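Local structure of regulator of Ty1 transposition protein 107 (Saccharomyces cerevisiae, 3T7J) at residues E180-N185 and Y198-T203. The protein probably acts as a BRCT-domain scaffold that binds partner proteins and regulates Ty1 retrotransposon transposition in yeast. Residues are numbered along the deposited sequence; the frame is centred on the assembly and turned at random.
Sequences EDIIPN and YVLIVT
Ile182 meets Tyr198 and Leu200 with a single methyl, CG2. Its CG2 lies 3.6 Å from CD1 of Tyr198, with CE1 of the same ring a little farther off, and the two side chains cross at about a right angle. The same Ile182 CG2 stands 4.2 Å from CD1 of Leu200, so one methyl serves both residues. CG1 of Ile182 sits beside the backbone N (chi1 -50°), which leaves CG2 anti to that N and facing the ring and Leu200; the side chain also packs on Phe211 and Ile215 of helix 207-218, which extends the apolar cluster. The loop backbone comes to the Tyr198 ring obliquely: CD1 is 4.2 Å from O of Ile183, and CA of Pro184 is a little farther off. Tyr198 OH reaches past the contact to a hydrogen bond with Asp219.

No direct hydrogen bond joins the two segments; a water takes that place. It accepts from N of Val199 at 2.8 Å and lies 3.0 Å from O of Ile183, to which it can donate, though other acceptors compete for its protons.

Asn185 ND2 lies 4.2 Å from CG2 of Val199, a loose van der Waals approach. Its amide is gripped from outside the pair: OD1 accepts from N of Arg142 and of Cys143, and ND2 donates to O of Phe196 and of Asn140, which should fix the rotation of the group.

The loop from strand 168-172 thus packs against the start of 198-201, the middle strand of a five-stranded mixed sheet whose parallel strands run in the 2-1-3-4 order of BRCT domains, with helix 207-218 completing the apolar layer.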
loop_
_atom_site.group_PDB
_atom_site.type_symbol
_atom_site.label_atom_id
_atom_site.label_comp_id
_atom_site.label_asym_id
_atom_site.label_seq_id
_atom_site.Cartn_x
_atom_site.Cartn_y
_atom_site.Cartn_z
ATOM N N GLU A 180 23.068 19.627 -5.483
ATOM C CA GLU A 180 24.157 18.679 -5.249
ATOM C C GLU A 180 23.711 17.264 -4.801
ATOM O O GLU A 180 24.483 16.322 -4.897
ATOM C CB GLU A 180 25.192 19.264 -4.281
ATOM C CG GLU A 180 25.964 20.481 -4.835
ATOM C CD GLU A 180 25.295 21.826 -4.534
ATOM O OE1 GLU A 180 24.150 21.856 -4.033
ATOM O OE2 GLU A 180 25.931 22.870 -4.805
ATOM N N ASP A 181 22.477 17.126 -4.324
ATOM C CA ASP A 181 21.948 15.817 -3.936
ATOM C C ASP A 181 21.433 15.045 -5.143
ATOM O O ASP A 181 21.215 13.841 -5.067
ATOM C CB ASP A 181 20.785 15.962 -2.955
ATOM C CG ASP A 181 21.178 16.653 -1.661
ATOM O OD1 ASP A 181 22.312 16.449 -1.179
ATOM O OD2 ASP A 181 20.333 17.402 -1.132
ATOM N N ILE A 182 21.192 15.749 -6.242
ATOM C CA ILE A 182 20.667 15.113 -7.435
ATOM C C ILE A 182 21.798 14.355 -8.085
ATOM O O ILE A 182 22.884 14.901 -8.274
ATOM C CB ILE A 182 20.111 16.155 -8.436
ATOM C CG1 ILE A 182 19.149 17.117 -7.728
ATOM C CG2 ILE A 182 19.436 15.465 -9.620
ATOM C CD1 ILE A 182 18.434 18.050 -8.644
ATOM N N ILE A 183 21.565 13.089 -8.421
ATOM C CA ILE A 183 22.590 12.331 -9.113
ATOM C C ILE A 183 22.271 12.228 -10.597
ATOM O O ILE A 183 21.110 12.143 -10.981
ATOM C CB ILE A 183 22.759 10.892 -8.531
ATOM C CG1 ILE A 183 21.557 10.018 -8.869
ATOM C CG2 ILE A 183 22.977 10.927 -7.016
ATOM C CD1 ILE A 183 21.779 8.523 -8.513
ATOM N N PRO A 184 23.304 12.197 -11.440
ATOM C CA PRO A 184 23.029 12.069 -12.864
ATOM C C PRO A 184 22.815 10.613 -13.273
ATOM O O PRO A 184 23.171 9.671 -12.558
ATOM C CB PRO A 184 24.317 12.587 -13.502
ATOM C CG PRO A 184 25.367 12.142 -12.565
ATOM C CD PRO A 184 24.748 12.284 -11.173
ATOM N N ASN A 185 22.256 10.453 -14.463
ATOM C CA ASN A 185 21.990 9.157 -15.041
ATOM C C ASN A 185 23.175 8.701 -15.895
ATOM O O ASN A 185 23.117 8.769 -17.121
ATOM C CB ASN A 185 20.729 9.267 -15.897
ATOM C CG ASN A 185 20.335 7.949 -16.537
ATOM O OD1 ASN A 185 20.501 6.894 -15.945
ATOM N ND2 ASN A 185 19.803 8.015 -17.748
ATOM N N TYR A 198 19.478 13.722 -16.244
ATOM C CA TYR A 198 18.805 13.708 -14.957
ATOM C C TYR A 198 17.450 13.064 -15.096
ATOM O O TYR A 198 16.635 13.496 -15.912
ATOM C CB TYR A 198 18.599 15.125 -14.416
ATOM C CG TYR A 198 19.878 15.893 -14.209
ATOM C CD1 TYR A 198 20.602 15.758 -13.035
ATOM C CD2 TYR A 198 20.370 16.734 -15.194
ATOM C CE1 TYR A 198 21.785 16.446 -12.840
ATOM C CE2 TYR A 198 21.549 17.419 -15.019
ATOM C CZ TYR A 198 22.250 17.278 -13.835
ATOM O OH TYR A 198 23.417 17.970 -13.651
ATOM N N VAL A 199 17.192 12.052 -14.278
ATOM C CA VAL A 199 15.875 11.464 -14.260
ATOM C C VAL A 199 15.293 11.527 -12.866
ATOM O O VAL A 199 15.903 11.057 -11.900
ATOM C CB VAL A 199 15.929 10.003 -14.749
ATOM C CG1 VAL A 199 14.556 9.379 -14.671
ATOM C CG2 VAL A 199 16.473 9.978 -16.180
ATOM N N LEU A 200 14.100 12.087 -12.754
ATOM C CA LEU A 200 13.484 12.183 -11.446
ATOM C C LEU A 200 12.085 11.587 -11.441
ATOM O O LEU A 200 11.325 11.734 -12.408
ATOM C CB LEU A 200 13.379 13.646 -11.008
ATOM C CG LEU A 200 14.471 14.720 -11.018
ATOM C CD1 LEU A 200 15.318 14.769 -9.761
ATOM C CD2 LEU A 200 15.321 14.791 -12.301
ATOM N N ILE A 201 11.735 10.947 -10.333
ATOM C CA ILE A 201 10.384 10.457 -10.111
ATOM C C ILE A 201 9.787 11.314 -9.003
ATOM O O ILE A 201 10.292 11.325 -7.877
ATOM C CB ILE A 201 10.361 8.965 -9.675
ATOM C CG1 ILE A 201 11.096 8.078 -10.691
ATOM C CG2 ILE A 201 8.929 8.482 -9.482
ATOM C CD1 ILE A 201 11.239 6.607 -10.243
ATOM N N VAL A 202 8.717 12.031 -9.318
ATOM C CA VAL A 202 8.134 12.961 -8.351
ATOM C C VAL A 202 6.643 12.728 -8.182
ATOM O O VAL A 202 6.006 12.111 -9.038
ATOM C CB VAL A 202 8.396 14.445 -8.737
ATOM C CG1 VAL A 202 9.877 14.695 -8.939
ATOM C CG2 VAL A 202 7.618 14.832 -9.978
ATOM N N THR A 203 6.091 13.208 -7.073
ATOM C CA THR A 203 4.685 12.977 -6.766
ATOM C C THR A 203 3.843 14.250 -6.896
ATOM O O THR A 203 2.752 14.222 -7.456
ATOM C CB THR A 203 4.513 12.402 -5.350
ATOM O OG1 THR A 203 5.278 11.195 -5.224
ATOM C CG2 THR A 203 3.052 12.094 -5.074
HETATM O O HOH W 1 19.145 10.734 -12.816
#